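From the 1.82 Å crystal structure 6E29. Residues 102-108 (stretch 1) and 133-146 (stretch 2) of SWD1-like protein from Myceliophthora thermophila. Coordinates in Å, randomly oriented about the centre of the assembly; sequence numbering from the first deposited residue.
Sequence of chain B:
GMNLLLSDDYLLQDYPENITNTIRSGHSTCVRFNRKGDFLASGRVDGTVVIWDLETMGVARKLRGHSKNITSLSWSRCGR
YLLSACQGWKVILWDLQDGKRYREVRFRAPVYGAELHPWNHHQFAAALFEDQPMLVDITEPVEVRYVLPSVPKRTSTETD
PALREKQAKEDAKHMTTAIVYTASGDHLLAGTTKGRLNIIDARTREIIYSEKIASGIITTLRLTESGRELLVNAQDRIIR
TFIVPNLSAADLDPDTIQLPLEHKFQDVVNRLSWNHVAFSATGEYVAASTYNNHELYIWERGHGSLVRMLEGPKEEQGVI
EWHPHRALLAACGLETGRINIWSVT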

# COMPACT_ATOMS: atom_id res chain seq x y z
N TYR B 102 -12.58 16.39 -6.63
CA TYR B 102 -12.23 17.55 -5.81
C TYR B 102 -10.83 18.07 -6.10
O TYR B 102 -10.62 19.30 -6.10
CB TYR B 102 -12.38 17.15 -4.35
CG TYR B 102 -11.99 18.15 -3.32
CD1 TYR B 102 -12.61 19.40 -3.25
CD2 TYR B 102 -11.00 17.85 -2.40
CE1 TYR B 102 -12.25 20.32 -2.28
CE2 TYR B 102 -10.63 18.75 -1.44
CZ TYR B 102 -11.26 19.99 -1.38
OH TYR B 102 -10.86 20.89 -0.40
N ARG B 103 -9.87 17.17 -6.35
CA ARG B 103 -8.51 17.51 -6.77
C ARG B 103 -8.01 16.46 -7.74
O ARG B 103 -8.43 15.29 -7.69
CB ARG B 103 -7.50 17.58 -5.61
CG ARG B 103 -7.78 18.62 -4.54
CD ARG B 103 -7.38 19.99 -4.99
NE ARG B 103 -7.70 21.03 -4.02
CZ ARG B 103 -8.85 21.71 -4.00
NH1 ARG B 103 -9.81 21.44 -4.89
NH2 ARG B 103 -9.07 22.67 -3.10
N GLU B 104 -7.07 16.85 -8.60
CA GLU B 104 -6.55 15.94 -9.61
C GLU B 104 -5.10 16.28 -9.94
O GLU B 104 -4.80 17.42 -10.30
CB GLU B 104 -7.41 16.04 -10.86
CG GLU B 104 -7.02 15.08 -11.93
CD GLU B 104 -8.03 15.11 -13.08
OE1 GLU B 104 -7.89 14.28 -14.00
OE2 GLU B 104 -8.95 15.96 -13.06
N VAL B 105 -4.21 15.28 -9.90
CA VAL B 105 -2.78 15.49 -10.10
C VAL B 105 -2.27 14.46 -11.11
O VAL B 105 -2.47 13.25 -10.92
CB VAL B 105 -2.00 15.38 -8.78
CG1 VAL B 105 -0.48 15.68 -8.99
CG2 VAL B 105 -2.61 16.29 -7.71
N ARG B 106 -1.65 14.94 -12.20
CA ARG B 106 -1.11 14.09 -13.25
C ARG B 106 0.41 14.05 -13.20
O ARG B 106 1.07 15.10 -13.17
CB ARG B 106 -1.59 14.57 -14.63
CG ARG B 106 -3.11 14.76 -14.65
CD ARG B 106 -3.60 15.26 -16.01
NE ARG B 106 -4.26 16.57 -15.88
CZ ARG B 106 -5.51 16.72 -15.45
NH1 ARG B 106 -6.21 15.65 -15.13
NH2 ARG B 106 -6.06 17.94 -15.36
N PHE B 107 0.97 12.85 -13.21
CA PHE B 107 2.42 12.66 -13.16
C PHE B 107 2.93 12.30 -14.55
O PHE B 107 2.20 12.35 -15.53
CB PHE B 107 2.79 11.61 -12.11
CG PHE B 107 2.44 12.01 -10.70
CD1 PHE B 107 1.24 11.61 -10.13
CD2 PHE B 107 3.31 12.82 -9.96
CE1 PHE B 107 0.90 12.00 -8.83
CE2 PHE B 107 2.98 13.21 -8.66
CZ PHE B 107 1.76 12.79 -8.09
N ARG B 108 4.20 11.89 -14.64
CA ARG B 108 4.79 11.53 -15.92
C ARG B 108 5.05 10.03 -16.02
O ARG B 108 5.85 9.59 -16.87
CB ARG B 108 6.07 12.32 -16.17
CG ARG B 108 6.10 13.72 -15.54
CD ARG B 108 7.50 14.36 -15.69
NE ARG B 108 8.57 13.46 -15.21
CZ ARG B 108 9.39 13.72 -14.19
NH1 ARG B 108 9.32 14.86 -13.52
NH2 ARG B 108 10.32 12.82 -13.84
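Stretch 2, residues 133-146: PMLVDITEPVEVRY

Stretch 2 is a β-hairpin: strand residues 134-137 pair antiparallel with 144-146, and the loop between them turns over the start of stretch 1, itself the end of a strand that enters from earlier in the chain and runs through Arg106. No backbone-to-backbone hydrogen bond joins the two stretches; arginine side chains donate to backbone carbonyls, and apolar side chains pack between them, burying 531 Å². In register, Met134 lies nearest Phe107, Pro141 nearest Arg103 and Glu143 nearest Val105, so the first strand runs back along stretch 1 and the chain then returns.

Pro133 points away and makes no contact. At Met134 the flexible, apolar side chain turns toward stretch 1, its CG 3.8 Å from CE2 of Phe107. Leu135 points away, as strand alternation requires, and its backbone N and O both bond to Tyr146 across the hairpin. Val136 again faces stretch 1: its CG2 lies 3.8 Å from CZ of Phe107, at the ring edge, and its CG1 4.2 Å from CG2 of Val105. Asp137 is out of reach, but its OD1 accepts bonds from N and OG1 of Thr139, bracing the turn.

Ile138 extends the apolar patch, with CG2 3.6 Å from CG2 of Val105. Its carbonyl O also receives NE of Arg103 at 2.8 Å, while O of Thr139 receives NH2 of Arg103 at 2.9 Å; both acceptors lie near the guanidinium plane, where N-H groups point. The backbone at Glu140, its C 3.3 Å from NE of Arg103, and Pro141, its CD 3.4 Å from NH2 of Arg103, cover one face of that group.

Glu143 points toward stretch 1, and its OE2 forms a salt bridge with NH2 of Arg145 at 2.7 Å, helping to hold the arginine in place. Val144 instead pairs with the Asp137 backbone. Arg145 donates from NH2 (2.7 Å) and NH1 (2.8 Å) to O of Arg106, and CG1 of Val105 packs over its guanidinium face, 3.8 Å from CZ of Arg145.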

# COMPACT_ATOMS: atom_id res chain seq x y z
N PRO B 133 9.79 9.43 -6.19
CA PRO B 133 8.58 9.50 -5.35
C PRO B 133 8.26 10.95 -5.01
O PRO B 133 9.14 11.79 -5.00
CB PRO B 133 8.98 8.74 -4.08
CG PRO B 133 10.47 8.92 -3.99
CD PRO B 133 10.94 8.91 -5.44
N MET B 134 6.98 11.23 -4.76
CA MET B 134 6.55 12.62 -4.64
C MET B 134 5.65 12.84 -3.43
O MET B 134 4.82 11.99 -3.09
CB MET B 134 5.78 13.08 -5.91
CG MET B 134 6.53 12.96 -7.21
SD MET B 134 7.90 14.13 -7.34
CE MET B 134 7.01 15.65 -7.33
N LEU B 135 5.84 13.98 -2.77
CA LEU B 135 4.93 14.50 -1.77
C LEU B 135 4.18 15.68 -2.40
O LEU B 135 4.81 16.66 -2.84
CB LEU B 135 5.70 14.92 -0.52
CG LEU B 135 4.86 15.28 0.71
CD1 LEU B 135 3.99 14.13 1.01
CD2 LEU B 135 5.75 15.56 1.92
N VAL B 136 2.86 15.60 -2.47
CA VAL B 136 2.10 16.64 -3.17
C VAL B 136 1.15 17.33 -2.19
O VAL B 136 0.40 16.66 -1.48
CB VAL B 136 1.32 16.08 -4.37
CG1 VAL B 136 0.53 17.20 -5.07
CG2 VAL B 136 2.26 15.40 -5.37
N ASP B 137 1.16 18.66 -2.19
CA ASP B 137 0.16 19.43 -1.45
C ASP B 137 -1.00 19.78 -2.37
O ASP B 137 -0.81 20.52 -3.35
CB ASP B 137 0.83 20.69 -0.88
CG ASP B 137 -0.15 21.68 -0.25
OD1 ASP B 137 -1.37 21.42 -0.15
OD2 ASP B 137 0.34 22.77 0.14
N ILE B 138 -2.21 19.29 -2.04
CA ILE B 138 -3.36 19.59 -2.87
C ILE B 138 -4.37 20.45 -2.12
O ILE B 138 -5.57 20.39 -2.39
CB ILE B 138 -3.99 18.29 -3.40
CG1 ILE B 138 -4.39 17.40 -2.22
CG2 ILE B 138 -3.00 17.58 -4.33
CD1 ILE B 138 -4.95 16.05 -2.63
N THR B 139 -3.90 21.28 -1.17
CA THR B 139 -4.82 22.17 -0.46
C THR B 139 -5.63 22.99 -1.45
O THR B 139 -6.84 23.21 -1.27
CB THR B 139 -4.08 23.13 0.48
OG1 THR B 139 -3.22 22.42 1.39
CG2 THR B 139 -5.10 24.04 1.27
N GLU B 140 -4.97 23.49 -2.48
CA GLU B 140 -5.60 24.31 -3.48
C GLU B 140 -5.69 23.54 -4.79
O GLU B 140 -4.93 22.60 -5.01
CB GLU B 140 -4.80 25.60 -3.71
CG GLU B 140 -4.33 26.28 -2.44
CD GLU B 140 -5.38 27.18 -1.85
OE1 GLU B 140 -5.69 27.03 -0.64
OE2 GLU B 140 -5.89 28.05 -2.60
N PRO B 141 -6.57 23.94 -5.69
CA PRO B 141 -6.37 23.58 -7.09
C PRO B 141 -5.31 23.30 -8.15
O PRO B 141 -5.62 22.86 -9.25
CB PRO B 141 -7.51 24.29 -7.82
CG PRO B 141 -8.58 24.49 -6.74
CD PRO B 141 -7.80 24.72 -5.47
N VAL B 142 -4.05 23.57 -7.81
CA VAL B 142 -2.99 23.67 -8.83
C VAL B 142 -2.20 23.23 -7.59
O VAL B 142 -2.05 23.96 -6.60
CB VAL B 142 -2.60 25.11 -9.26
CG1 VAL B 142 -1.10 25.22 -9.42
CG2 VAL B 142 -3.34 25.52 -10.56
N GLU B 143 -1.73 22.00 -7.63
CA GLU B 143 -0.97 21.43 -6.53
C GLU B 143 0.42 22.08 -6.41
O GLU B 143 0.90 22.80 -7.29
CB GLU B 143 -0.82 19.94 -6.76
CG GLU B 143 0.13 19.57 -7.90
CD GLU B 143 -0.49 19.69 -9.29
OE1 GLU B 143 -1.65 20.15 -9.43
OE2 GLU B 143 0.19 19.30 -10.25
N VAL B 144 1.06 21.79 -5.29
CA VAL B 144 2.48 22.03 -5.11
C VAL B 144 3.14 20.67 -4.89
O VAL B 144 2.75 19.94 -3.97
CB VAL B 144 2.78 22.98 -3.95
CG1 VAL B 144 4.29 23.43 -4.01
CG2 VAL B 144 1.82 24.15 -3.95
N ARG B 145 4.11 20.33 -5.73
CA ARG B 145 4.74 19.03 -5.66
C ARG B 145 6.12 19.18 -5.02
O ARG B 145 6.80 20.18 -5.22
CB ARG B 145 4.89 18.40 -7.05
CG ARG B 145 3.69 18.51 -7.94
CD ARG B 145 3.82 17.67 -9.21
NE ARG B 145 2.70 17.95 -10.11
CZ ARG B 145 2.34 17.17 -11.13
NH1 ARG B 145 3.03 16.07 -11.39
NH2 ARG B 145 1.31 17.49 -11.88
N TYR B 146 6.54 18.15 -4.28
CA TYR B 146 7.85 18.12 -3.65
C TYR B 146 8.51 16.79 -3.96
O TYR B 146 7.90 15.75 -3.72
CB TYR B 146 7.73 18.26 -2.14
CG TYR B 146 7.12 19.58 -1.76
CD1 TYR B 146 5.77 19.70 -1.55
CD2 TYR B 146 7.92 20.71 -1.62
CE1 TYR B 146 5.21 20.90 -1.20
CE2 TYR B 146 7.37 21.92 -1.28
CZ TYR B 146 6.01 22.00 -1.06
OH TYR B 146 5.41 23.20 -0.73